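Local coordinates for calcium homeostasis modulator protein 5 (Homo sapiens, PDB 7D60) that assembles with ten further copies of itself into a cone-shaped large-pore channel whose gating and ion conductance are likely regulated by membrane lipids, at residues L62-F67 and S107-P111; F54-A59 and W114-A118; A38-P42 and T123-C127. All blocks are in the same frame, centred on the assembly; numbering follows the deposited sequence.

Contact 1. Residues L62-F67 and S107-P111; sequences LLILGF and SLVAP
Ser107 lays its small side chain against Gly66, Ser107 CB 4.0 Å from Gly66 CA; here S2 and S3 come so close that the two CA atoms lie 4.7 Å apart, and a CB on residue 66 would clash with that of Ser107. Residues 62-67 are helical, whereas Ser107 and Leu108 form a break in S3 before a weakly bonded helical turn at 109-111. The two segments run antiparallel, Leu62 CA facing Pro111 CA at 5.8 Å. Glycine on S2 lets the helix break of S3 come in close, within the four transmembrane helices (S1-S4) of a CALHM subunit, with a bound short-chain phosphatidic acid also touching Gly66. Ser107 OG (chi1 p) is hydrogen-bonded back to Ile103 O, which satisfies the hydroxyl in the membrane, and lies 3.6 Å from Phe67 CE1. Leu63 (t, p) sets CB 3.9 Å from Pro111 CG and CD1 4.0 Å from Leu108 CD2. Leu62 (m, t) points toward the other segment, CB 4.4 Å from Ala110 CB and 4.3 Å from Pro111 CD.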
ATOM      1  N   LEU A  62      -8.947 -15.183 -42.900  1.00 29.41           N
ATOM      2  CA  LEU A  62      -9.449 -15.964 -41.774  1.00 29.41           C
ATOM      3  C   LEU A  62      -9.936 -17.340 -42.208  1.00 29.41           C
ATOM      4  O   LEU A  62     -10.040 -18.245 -41.376  1.00 29.41           O
ATOM      5  CB  LEU A  62     -10.574 -15.211 -41.073  1.00 29.41           C
ATOM      6  CG  LEU A  62     -10.195 -14.012 -40.210  1.00 29.41           C
ATOM      7  CD1 LEU A  62     -11.429 -13.210 -39.854  1.00 29.41           C
ATOM      8  CD2 LEU A  62      -9.474 -14.454 -38.963  1.00 29.41           C
ATOM      9  N   LEU A  63     -10.247 -17.519 -43.488  1.00 31.91           N
ATOM     10  CA  LEU A  63     -10.657 -18.829 -43.975  1.00 31.91           C
ATOM     11  C   LEU A  63      -9.458 -19.752 -44.147  1.00 31.91           C
ATOM     12  O   LEU A  63      -9.538 -20.947 -43.844  1.00 31.91           O
ATOM     13  CB  LEU A  63     -11.418 -18.672 -45.289  1.00 31.91           C
ATOM     14  CG  LEU A  63     -11.629 -19.900 -46.165  1.00 31.91           C
ATOM     15  CD1 LEU A  63     -12.701 -20.781 -45.578  1.00 31.91           C
ATOM     16  CD2 LEU A  63     -11.997 -19.486 -47.563  1.00 31.91           C
ATOM     17  N   ILE A  64      -8.338 -19.210 -44.620  1.00 33.63           N
ATOM     18  CA  ILE A  64      -7.131 -20.003 -44.821  1.00 33.63           C
ATOM     19  C   ILE A  64      -6.503 -20.363 -43.480  1.00 33.63           C
ATOM     20  O   ILE A  64      -6.004 -21.478 -43.290  1.00 33.63           O
ATOM     21  CB  ILE A  64      -6.173 -19.231 -45.746  1.00 33.63           C
ATOM     22  CG1 ILE A  64      -6.593 -19.435 -47.196  1.00 33.63           C
ATOM     23  CG2 ILE A  64      -4.721 -19.631 -45.565  1.00 33.63           C
ATOM     24  CD1 ILE A  64      -5.894 -18.535 -48.141  1.00 33.63           C
ATOM     25  N   LEU A  65      -6.585 -19.455 -42.510  1.00 37.02           N
ATOM     26  CA  LEU A  65      -6.123 -19.725 -41.155  1.00 37.02           C
ATOM     27  C   LEU A  65      -6.944 -20.802 -40.455  1.00 37.02           C
ATOM     28  O   LEU A  65      -6.457 -21.412 -39.501  1.00 37.02           O
ATOM     29  CB  LEU A  65      -6.153 -18.433 -40.344  1.00 37.02           C
ATOM     30  CG  LEU A  65      -5.366 -18.354 -39.041  1.00 37.02           C
ATOM     31  CD1 LEU A  65      -3.883 -18.386 -39.323  1.00 37.02           C
ATOM     32  CD2 LEU A  65      -5.743 -17.102 -38.279  1.00 37.02           C
ATOM     33  N   GLY A  66      -8.170 -21.058 -40.906  1.00 39.19           N
ATOM     34  CA  GLY A  66      -8.946 -22.142 -40.336  1.00 39.19           C
ATOM     35  C   GLY A  66      -8.544 -23.502 -40.859  1.00 39.19           C
ATOM     36  O   GLY A  66      -8.807 -24.517 -40.213  1.00 39.19           O
ATOM     37  N   PHE A  67      -7.915 -23.549 -42.033  1.00 37.89           N
ATOM     38  CA  PHE A  67      -7.400 -24.809 -42.553  1.00 37.89           C
ATOM     39  C   PHE A  67      -6.078 -25.200 -41.909  1.00 37.89           C
ATOM     40  O   PHE A  67      -5.770 -26.391 -41.827  1.00 37.89           O
ATOM     41  CB  PHE A  67      -7.218 -24.729 -44.065  1.00 37.89           C
ATOM     42  CG  PHE A  67      -8.499 -24.650 -44.827  1.00 37.89           C
ATOM     43  CD1 PHE A  67      -9.477 -25.605 -44.660  1.00 37.89           C
ATOM     44  CD2 PHE A  67      -8.718 -23.628 -45.728  1.00 37.89           C
ATOM     45  CE1 PHE A  67     -10.659 -25.536 -45.369  1.00 37.89           C
ATOM     46  CE2 PHE A  67      -9.894 -23.556 -46.440  1.00 37.89           C
ATOM     47  CZ  PHE A  67     -10.864 -24.511 -46.258  1.00 37.89           C
ATOM     48  N   SER A 107     -14.455 -24.054 -40.718  1.00 38.09           N
ATOM     49  CA  SER A 107     -13.572 -22.925 -40.966  1.00 38.09           C
ATOM     50  C   SER A 107     -14.291 -21.749 -41.608  1.00 38.09           C
ATOM     51  O   SER A 107     -13.653 -20.732 -41.886  1.00 38.09           O
ATOM     52  CB  SER A 107     -12.399 -23.358 -41.846  1.00 38.09           C
ATOM     53  OG  SER A 107     -12.840 -23.691 -43.145  1.00 38.09           O
ATOM     54  N   LEU A 108     -15.596 -21.866 -41.845  1.00 35.18           N
ATOM     55  CA  LEU A 108     -16.413 -20.789 -42.386  1.00 35.18           C
ATOM     56  C   LEU A 108     -17.151 -20.021 -41.301  1.00 35.18           C
ATOM     57  O   LEU A 108     -18.144 -19.356 -41.589  1.00 35.18           O
ATOM     58  CB  LEU A 108     -17.417 -21.339 -43.394  1.00 35.18           C
ATOM     59  CG  LEU A 108     -17.041 -21.322 -44.868  1.00 35.18           C
ATOM     60  CD1 LEU A 108     -18.201 -21.821 -45.690  1.00 35.18           C
ATOM     61  CD2 LEU A 108     -16.649 -19.933 -45.294  1.00 35.18           C
ATOM     62  N   VAL A 109     -16.702 -20.104 -40.057  1.00 35.95           N
ATOM     63  CA  VAL A 109     -17.372 -19.439 -38.949  1.00 35.95           C
ATOM     64  C   VAL A 109     -16.772 -18.068 -38.682  1.00 35.95           C
ATOM     65  O   VAL A 109     -17.493 -17.081 -38.562  1.00 35.95           O
ATOM     66  CB  VAL A 109     -17.341 -20.334 -37.690  1.00 35.95           C
ATOM     67  CG1 VAL A 109     -17.891 -19.602 -36.491  1.00 35.95           C
ATOM     68  CG2 VAL A 109     -18.144 -21.589 -37.929  1.00 35.95           C
ATOM     69  N   ALA A 110     -15.454 -17.983 -38.607  1.00 34.14           N
ATOM     70  CA  ALA A 110     -14.767 -16.702 -38.462  1.00 34.14           C
ATOM     71  C   ALA A 110     -14.828 -15.787 -39.693  1.00 34.14           C
ATOM     72  O   ALA A 110     -14.776 -14.567 -39.509  1.00 34.14           O
ATOM     73  CB  ALA A 110     -13.311 -16.934 -38.046  1.00 34.14           C
ATOM     74  N   PRO A 111     -14.898 -16.278 -40.948  1.00 31.96           N
ATOM     75  CA  PRO A 111     -15.260 -15.353 -42.040  1.00 31.96           C
ATOM     76  C   PRO A 111     -16.645 -14.740 -41.924  1.00 31.96           C
ATOM     77  O   PRO A 111     -16.805 -13.552 -42.216  1.00 31.96           O
ATOM     78  CB  PRO A 111     -15.149 -16.236 -43.285  1.00 31.96           C
ATOM     79  CG  PRO A 111     -14.097 -17.142 -42.973  1.00 31.96           C
ATOM     80  CD  PRO A 111     -14.206 -17.455 -41.515  1.00 31.96           C
TER

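Contact 2. Residues F54-A59 and W114-A118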
ATOM      1  N   PHE A  54     -11.565  -4.064 -48.141  1.00 28.41           N
ATOM      2  CA  PHE A  54     -11.569  -4.088 -46.682  1.00 28.41           C
ATOM      3  C   PHE A  54     -12.676  -4.959 -46.102  1.00 28.41           C
ATOM      4  O   PHE A  54     -12.649  -5.249 -44.904  1.00 28.41           O
ATOM      5  CB  PHE A  54     -11.713  -2.675 -46.133  1.00 28.41           C
ATOM      6  CG  PHE A  54     -10.414  -1.998 -45.833  1.00 28.41           C
ATOM      7  CD1 PHE A  54      -9.670  -1.417 -46.843  1.00 28.41           C
ATOM      8  CD2 PHE A  54      -9.951  -1.919 -44.534  1.00 28.41           C
ATOM      9  CE1 PHE A  54      -8.488  -0.785 -46.563  1.00 28.41           C
ATOM     10  CE2 PHE A  54      -8.771  -1.288 -44.250  1.00 28.41           C
ATOM     11  CZ  PHE A  54      -8.038  -0.720 -45.265  1.00 28.41           C
ATOM     12  N   LEU A  55     -13.646  -5.369 -46.911  1.00 28.46           N
ATOM     13  CA  LEU A  55     -14.729  -6.251 -46.506  1.00 28.46           C
ATOM     14  C   LEU A  55     -14.366  -7.720 -46.691  1.00 28.46           C
ATOM     15  O   LEU A  55     -14.563  -8.528 -45.782  1.00 28.46           O
ATOM     16  CB  LEU A  55     -15.981  -5.908 -47.317  1.00 28.46           C
ATOM     17  CG  LEU A  55     -17.392  -6.076 -46.765  1.00 28.46           C
ATOM     18  CD1 LEU A  55     -17.523  -5.462 -45.401  1.00 28.46           C
ATOM     19  CD2 LEU A  55     -18.359  -5.432 -47.723  1.00 28.46           C
ATOM     20  N   PHE A  56     -13.817  -8.076 -47.850  1.00 27.47           N
ATOM     21  CA  PHE A  56     -13.652  -9.469 -48.235  1.00 27.47           C
ATOM     22  C   PHE A  56     -12.234 -10.005 -48.093  1.00 27.47           C
ATOM     23  O   PHE A  56     -12.062 -11.224 -48.043  1.00 27.47           O
ATOM     24  CB  PHE A  56     -14.106  -9.669 -49.681  1.00 27.47           C
ATOM     25  CG  PHE A  56     -15.587  -9.600 -49.854  1.00 27.47           C
ATOM     26  CD1 PHE A  56     -16.413 -10.478 -49.181  1.00 27.47           C
ATOM     27  CD2 PHE A  56     -16.158  -8.661 -50.689  1.00 27.47           C
ATOM     28  CE1 PHE A  56     -17.780 -10.417 -49.336  1.00 27.47           C
ATOM     29  CE2 PHE A  56     -17.525  -8.598 -50.846  1.00 27.47           C
ATOM     30  CZ  PHE A  56     -18.333  -9.476 -50.169  1.00 27.47           C
ATOM     31  N   ALA A  57     -11.222  -9.158 -48.049  1.00 26.77           N
ATOM     32  CA  ALA A  57      -9.867  -9.678 -47.899  1.00 26.77           C
ATOM     33  C   ALA A  57      -9.526 -10.130 -46.476  1.00 26.77           C
ATOM     34  O   ALA A  57      -8.792 -11.113 -46.344  1.00 26.77           O
ATOM     35  CB  ALA A  57      -8.827  -8.673 -48.401  1.00 26.77           C
ATOM     36  N   PRO A  58      -9.983  -9.489 -45.385  1.00 26.99           N
ATOM     37  CA  PRO A  58      -9.821 -10.148 -44.080  1.00 26.99           C
ATOM     38  C   PRO A  58     -10.712 -11.361 -43.883  1.00 26.99           C
ATOM     39  O   PRO A  58     -10.478 -12.121 -42.940  1.00 26.99           O
ATOM     40  CB  PRO A  58     -10.164  -9.041 -43.081  1.00 26.99           C
ATOM     41  CG  PRO A  58      -9.855  -7.830 -43.777  1.00 26.99           C
ATOM     42  CD  PRO A  58     -10.299  -8.064 -45.169  1.00 26.99           C
ATOM     43  N   ALA A  59     -11.724 -11.570 -44.720  1.00 28.91           N
ATOM     44  CA  ALA A  59     -12.495 -12.802 -44.646  1.00 28.91           C
ATOM     45  C   ALA A  59     -11.795 -13.945 -45.364  1.00 28.91           C
ATOM     46  O   ALA A  59     -11.962 -15.104 -44.980  1.00 28.91           O
ATOM     47  CB  ALA A  59     -13.890 -12.589 -45.231  1.00 28.91           C
ATOM     48  N   TRP A 114     -16.779 -12.068 -39.348  1.00 31.31           N
ATOM     49  CA  TRP A 114     -16.149 -10.821 -39.766  1.00 31.31           C
ATOM     50  C   TRP A 114     -17.100  -9.989 -40.609  1.00 31.31           C
ATOM     51  O   TRP A 114     -17.204  -8.776 -40.418  1.00 31.31           O
ATOM     52  CB  TRP A 114     -14.861 -11.102 -40.538  1.00 31.31           C
ATOM     53  CG  TRP A 114     -14.373  -9.923 -41.320  1.00 31.31           C
ATOM     54  CD1 TRP A 114     -14.534  -9.696 -42.653  1.00 31.31           C
ATOM     55  CD2 TRP A 114     -13.656  -8.802 -40.810  1.00 31.31           C
ATOM     56  NE1 TRP A 114     -13.968  -8.506 -43.002  1.00 31.31           N
ATOM     57  CE2 TRP A 114     -13.419  -7.936 -41.886  1.00 31.31           C
ATOM     58  CE3 TRP A 114     -13.190  -8.447 -39.545  1.00 31.31           C
ATOM     59  CZ2 TRP A 114     -12.736  -6.741 -41.739  1.00 31.31           C
ATOM     60  CZ3 TRP A 114     -12.513  -7.264 -39.400  1.00 31.31           C
ATOM     61  CH2 TRP A 114     -12.290  -6.423 -40.491  1.00 31.31           C
ATOM     62  N   LEU A 115     -17.797 -10.626 -41.549  1.00 30.13           N
ATOM     63  CA  LEU A 115     -18.684  -9.927 -42.465  1.00 30.13           C
ATOM     64  C   LEU A 115     -19.899  -9.330 -41.777  1.00 30.13           C
ATOM     65  O   LEU A 115     -20.507  -8.407 -42.318  1.00 30.13           O
ATOM     66  CB  LEU A 115     -19.148 -10.880 -43.557  1.00 30.13           C
ATOM     67  CG  LEU A 115     -18.321 -10.923 -44.827  1.00 30.13           C
ATOM     68  CD1 LEU A 115     -18.662 -12.161 -45.611  1.00 30.13           C
ATOM     69  CD2 LEU A 115     -18.603  -9.687 -45.644  1.00 30.13           C
ATOM     70  N   SER A 116     -20.270  -9.833 -40.608  1.00 32.06           N
ATOM     71  CA  SER A 116     -21.419  -9.322 -39.882  1.00 32.06           C
ATOM     72  C   SER A 116     -21.074  -8.116 -39.027  1.00 32.06           C
ATOM     73  O   SER A 116     -21.852  -7.166 -38.966  1.00 32.06           O
ATOM     74  CB  SER A 116     -22.004 -10.424 -39.008  1.00 32.06           C
ATOM     75  OG  SER A 116     -22.486 -11.485 -39.802  1.00 32.06           O
ATOM     76  N   VAL A 117     -19.925  -8.140 -38.356  1.00 35.16           N
ATOM     77  CA  VAL A 117     -19.497  -6.992 -37.570  1.00 35.16           C
ATOM     78  C   VAL A 117     -19.073  -5.847 -38.482  1.00 35.16           C
ATOM     79  O   VAL A 117     -19.261  -4.673 -38.147  1.00 35.16           O
ATOM     80  CB  VAL A 117     -18.377  -7.426 -36.604  1.00 35.16           C
ATOM     81  CG1 VAL A 117     -17.904  -6.285 -35.726  1.00 35.16           C
ATOM     82  CG2 VAL A 117     -18.867  -8.554 -35.733  1.00 35.16           C
ATOM     83  N   ALA A 118     -18.540  -6.159 -39.662  1.00 33.38           N
ATOM     84  CA  ALA A 118     -18.160  -5.112 -40.600  1.00 33.38           C
ATOM     85  C   ALA A 118     -19.373  -4.469 -41.257  1.00 33.38           C
ATOM     86  O   ALA A 118     -19.308  -3.305 -41.658  1.00 33.38           O
ATOM     87  CB  ALA A 118     -17.222  -5.674 -41.663  1.00 33.38           C
TER
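Trp114 opens the S3 segment and supplies the polar bond of this antiparallel packing of transmembrane helices S2 and S3, whose short axes pass 9.8 Å apart with an angle of 153° between their directions. Its indole, at chi1 t, reaches across to S2, where Trp114 NE1 donates a hydrogen bond to Leu55 O at 2.8 Å. The kink in S2 leaves Leu55 O without its usual i+4 partner, since Ala59 N makes only a weak bond, to Phe56 O, while Pro58 has no NH to offer Phe54 O; this is consistent with the Leu55 carbonyl being available to the indole. The same proline lies over one face of the indole: Pro58 CB is 4.0 Å from the centroid of the six-membered ring of Trp114, a CH-pi contact. Phe54 O approaches the ring edge, 3.5 Å from Trp114 CZ2, and Ala59 CB lies 3.9 Å from Trp114 CD1; a small alanine leaves room for the broad ring. Trp184 of the second subunit also packs on Pro58 and meets the Phe54 ring edge-to-face, so this part of S2 lies at the subunit interface as well.

Leu115 follows with a purely apolar role. Leu115 CD2 lies 4.0 Å from Leu55 CG and 3.9 Å from Phe56 CE1, while Leu186 of helix 168-203 also touches this leucine. One turn after Trp114 comes Ala118, whose short side chain points at S2 and lets the branched Leu55 fit against it, Leu55 CD1 to Ala118 CB at 3.8 Å.

Contact 3. Residues A38-P42 and T123-C127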
ATOM      1  N   ALA A  38      -7.070   2.917 -39.677  1.00 44.92           N
ATOM      2  CA  ALA A  38      -6.526   2.701 -41.013  1.00 44.92           C
ATOM      3  C   ALA A  38      -7.466   3.110 -42.138  1.00 44.92           C
ATOM      4  O   ALA A  38      -7.001   3.576 -43.177  1.00 44.92           O
ATOM      5  CB  ALA A  38      -6.142   1.232 -41.193  1.00 44.92           C
ATOM      6  N   PHE A  39      -8.770   2.936 -41.972  1.00 38.71           N
ATOM      7  CA  PHE A  39      -9.709   3.191 -43.056  1.00 38.71           C
ATOM      8  C   PHE A  39      -9.979   4.684 -43.167  1.00 38.71           C
ATOM      9  O   PHE A  39     -10.373   5.327 -42.190  1.00 38.71           O
ATOM     10  CB  PHE A  39     -11.011   2.429 -42.825  1.00 38.71           C
ATOM     11  CG  PHE A  39     -11.923   2.396 -44.017  1.00 38.71           C
ATOM     12  CD1 PHE A  39     -12.959   3.303 -44.141  1.00 38.71           C
ATOM     13  CD2 PHE A  39     -11.759   1.446 -45.002  1.00 38.71           C
ATOM     14  CE1 PHE A  39     -13.799   3.268 -45.229  1.00 38.71           C
ATOM     15  CE2 PHE A  39     -12.605   1.403 -46.087  1.00 38.71           C
ATOM     16  CZ  PHE A  39     -13.620   2.318 -46.202  1.00 38.71           C
ATOM     17  N   LYS A  40      -9.760   5.234 -44.356  1.00 43.76           N
ATOM     18  CA  LYS A  40     -10.225   6.571 -44.697  1.00 43.76           C
ATOM     19  C   LYS A  40     -10.555   6.589 -46.179  1.00 43.76           C
ATOM     20  O   LYS A  40      -9.673   6.427 -47.025  1.00 43.76           O
ATOM     21  CB  LYS A  40      -9.200   7.647 -44.315  1.00 43.76           C
ATOM     22  CG  LYS A  40      -7.750   7.341 -44.633  1.00 43.76           C
ATOM     23  CD  LYS A  40      -6.844   8.409 -44.061  1.00 43.76           C
ATOM     24  CE  LYS A  40      -6.770   8.302 -42.548  1.00 43.76           C
ATOM     25  NZ  LYS A  40      -6.097   7.048 -42.109  1.00 43.76           N
ATOM     26  N   CYS A  41     -11.821   6.752 -46.476  1.00 44.65           N
ATOM     27  CA  CYS A  41     -12.379   6.599 -47.807  1.00 44.65           C
ATOM     28  C   CYS A  41     -11.913   7.736 -48.710  1.00 44.65           C
ATOM     29  O   CYS A  41     -11.961   8.901 -48.312  1.00 44.65           O
ATOM     30  CB  CYS A  41     -13.909   6.577 -47.725  1.00 44.65           C
ATOM     31  SG  CYS A  41     -14.854   6.246 -49.238  1.00 44.65           S
ATOM     32  N   PRO A  42     -11.449   7.437 -49.914  1.00 45.71           N
ATOM     33  CA  PRO A  42     -11.191   8.485 -50.897  1.00 45.71           C
ATOM     34  C   PRO A  42     -12.517   8.937 -51.499  1.00 45.71           C
ATOM     35  O   PRO A  42     -13.591   8.464 -51.147  1.00 45.71           O
ATOM     36  CB  PRO A  42     -10.308   7.785 -51.924  1.00 45.71           C
ATOM     37  CG  PRO A  42     -10.766   6.394 -51.893  1.00 45.71           C
ATOM     38  CD  PRO A  42     -11.213   6.104 -50.486  1.00 45.71           C
ATOM     39  N   THR A 123     -19.264   1.520 -42.254  1.00 40.10           N
ATOM     40  CA  THR A 123     -18.324   2.395 -42.938  1.00 40.10           C
ATOM     41  C   THR A 123     -17.773   1.792 -44.220  1.00 40.10           C
ATOM     42  O   THR A 123     -17.479   2.536 -45.159  1.00 40.10           O
ATOM     43  CB  THR A 123     -17.161   2.754 -42.017  1.00 40.10           C
ATOM     44  OG1 THR A 123     -16.420   1.575 -41.703  1.00 40.10           O
ATOM     45  CG2 THR A 123     -17.676   3.354 -40.734  1.00 40.10           C
ATOM     46  N   PHE A 124     -17.631   0.469 -44.295  1.00 35.97           N
ATOM     47  CA  PHE A 124     -17.098  -0.138 -45.508  1.00 35.97           C
ATOM     48  C   PHE A 124     -18.137  -0.191 -46.615  1.00 35.97           C
ATOM     49  O   PHE A 124     -17.783  -0.123 -47.793  1.00 35.97           O
ATOM     50  CB  PHE A 124     -16.579  -1.554 -45.241  1.00 35.97           C
ATOM     51  CG  PHE A 124     -15.513  -1.642 -44.183  1.00 35.97           C
ATOM     52  CD1 PHE A 124     -15.399  -2.779 -43.411  1.00 35.97           C
ATOM     53  CD2 PHE A 124     -14.621  -0.613 -43.969  1.00 35.97           C
ATOM     54  CE1 PHE A 124     -14.430  -2.881 -42.439  1.00 35.97           C
ATOM     55  CE2 PHE A 124     -13.654  -0.712 -42.992  1.00 35.97           C
ATOM     56  CZ  PHE A 124     -13.559  -1.848 -42.230  1.00 35.97           C
ATOM     57  N   TYR A 125     -19.414  -0.317 -46.263  1.00 37.35           N
ATOM     58  CA  TYR A 125     -20.471  -0.352 -47.265  1.00 37.35           C
ATOM     59  C   TYR A 125     -20.795   1.037 -47.783  1.00 37.35           C
ATOM     60  O   TYR A 125     -21.186   1.181 -48.944  1.00 37.35           O
ATOM     61  CB  TYR A 125     -21.720  -1.008 -46.673  1.00 37.35           C
ATOM     62  CG  TYR A 125     -22.938  -1.092 -47.574  1.00 37.35           C
ATOM     63  CD1 TYR A 125     -23.130  -2.180 -48.407  1.00 37.35           C
ATOM     64  CD2 TYR A 125     -23.919  -0.102 -47.559  1.00 37.35           C
ATOM     65  CE1 TYR A 125     -24.239  -2.267 -49.217  1.00 37.35           C
ATOM     66  CE2 TYR A 125     -25.024  -0.182 -48.361  1.00 37.35           C
ATOM     67  CZ  TYR A 125     -25.180  -1.265 -49.186  1.00 37.35           C
ATOM     68  OH  TYR A 125     -26.288  -1.347 -49.986  1.00 37.35           O
ATOM     69  N   GLU A 126     -20.656   2.055 -46.936  1.00 44.40           N
ATOM     70  CA  GLU A 126     -20.940   3.425 -47.343  1.00 44.40           C
ATOM     71  C   GLU A 126     -19.933   3.916 -48.377  1.00 44.40           C
ATOM     72  O   GLU A 126     -20.301   4.615 -49.328  1.00 44.40           O
ATOM     73  CB  GLU A 126     -20.956   4.314 -46.101  1.00 44.40           C
ATOM     74  CG  GLU A 126     -20.802   5.795 -46.339  1.00 44.40           C
ATOM     75  CD  GLU A 126     -20.685   6.568 -45.043  1.00 44.40           C
ATOM     76  OE1 GLU A 126     -21.154   6.058 -44.005  1.00 44.40           O
ATOM     77  OE2 GLU A 126     -20.124   7.681 -45.057  1.00 44.40           O
ATOM     78  N   CYS A 127     -18.665   3.528 -48.225  1.00 42.40           N
ATOM     79  CA  CYS A 127     -17.646   3.860 -49.215  1.00 42.40           C
ATOM     80  C   CYS A 127     -17.866   3.099 -50.518  1.00 42.40           C
ATOM     81  O   CYS A 127     -17.676   3.655 -51.601  1.00 42.40           O
ATOM     82  CB  CYS A 127     -16.260   3.570 -48.638  1.00 42.40           C
ATOM     83  SG  CYS A 127     -14.832   4.230 -49.541  1.00 42.40           S
TER
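A covalent bond fixes the extracellular end of this pairing: Cys41 SG and Cys127 SG are 2.0 Å apart, with chi3 at 89°, close to the unstrained value for a disulfide. Both cysteines point toward the opposite segment with chi1 near t, and their CA atoms are 6.1 Å apart. One comes from the extended chain that follows S1, the other from helix 123-130 at the end of S3, so the bond ties a stretch without regular structure to a helix 81 residues further on at the closest ends.

Aromatic contacts lie just to the membrane side. The rings of Phe39 and Phe124 meet edge-to-face, the edge of Phe124 toward the face of Phe39, with centroids 4.8 Å apart and planes at 62°; Phe39 CD2 and Phe124 CE2 are 3.5 Å apart. Cys127 SG is 5.2 Å from the Phe39 centroid in an oblique sulfur-aromatic contact. Large flat rings suit this place because the backbones here are well separated, with 8.5 Å between the CA atoms of Phe39 and Phe124.

Apolar contacts complete the group: Phe39 CZ is 3.8 Å from Cys127 CB, and Pro42 CD is 4.2 Å from Cys127 SG. Lys40 faces away from the helix, and its NZ forms a salt bridge with O1 of a bound lipid, while Ala38 O accepts a hydrogen bond from Gln180 NE2 of the second subunit. A disulfide joining the S1-S2 loop to the extracellular end of S3, together with a second disulfide, Cys43-Cys158, is the cystine arrangement of CALHM channels.

In the fold
Contacts 1 and 2 hold the same two elements, helix 47-68 and helix 109-120, with centres about 12 Å apart; they touch where Pro111 meets Ala59 and Leu62 meets Trp114. Contact 3 lies further out, its centre about 26 Å from that of the chain against about 4 Å and 14 Å for the other two, and joins the loop after S1 to helix 123-130. Contact 2 is the buried one; contacts 1 and 3 are partly buried. Chemistry changes toward the extracellular end: small residues and leucines beside lipid, then an indole hydrogen bond, then a disulfide. Phe54 on Phe39, and Leu55 and Ala118 on Phe124, join contacts 2 and 3, whereas contacts 1 and 3 do not touch.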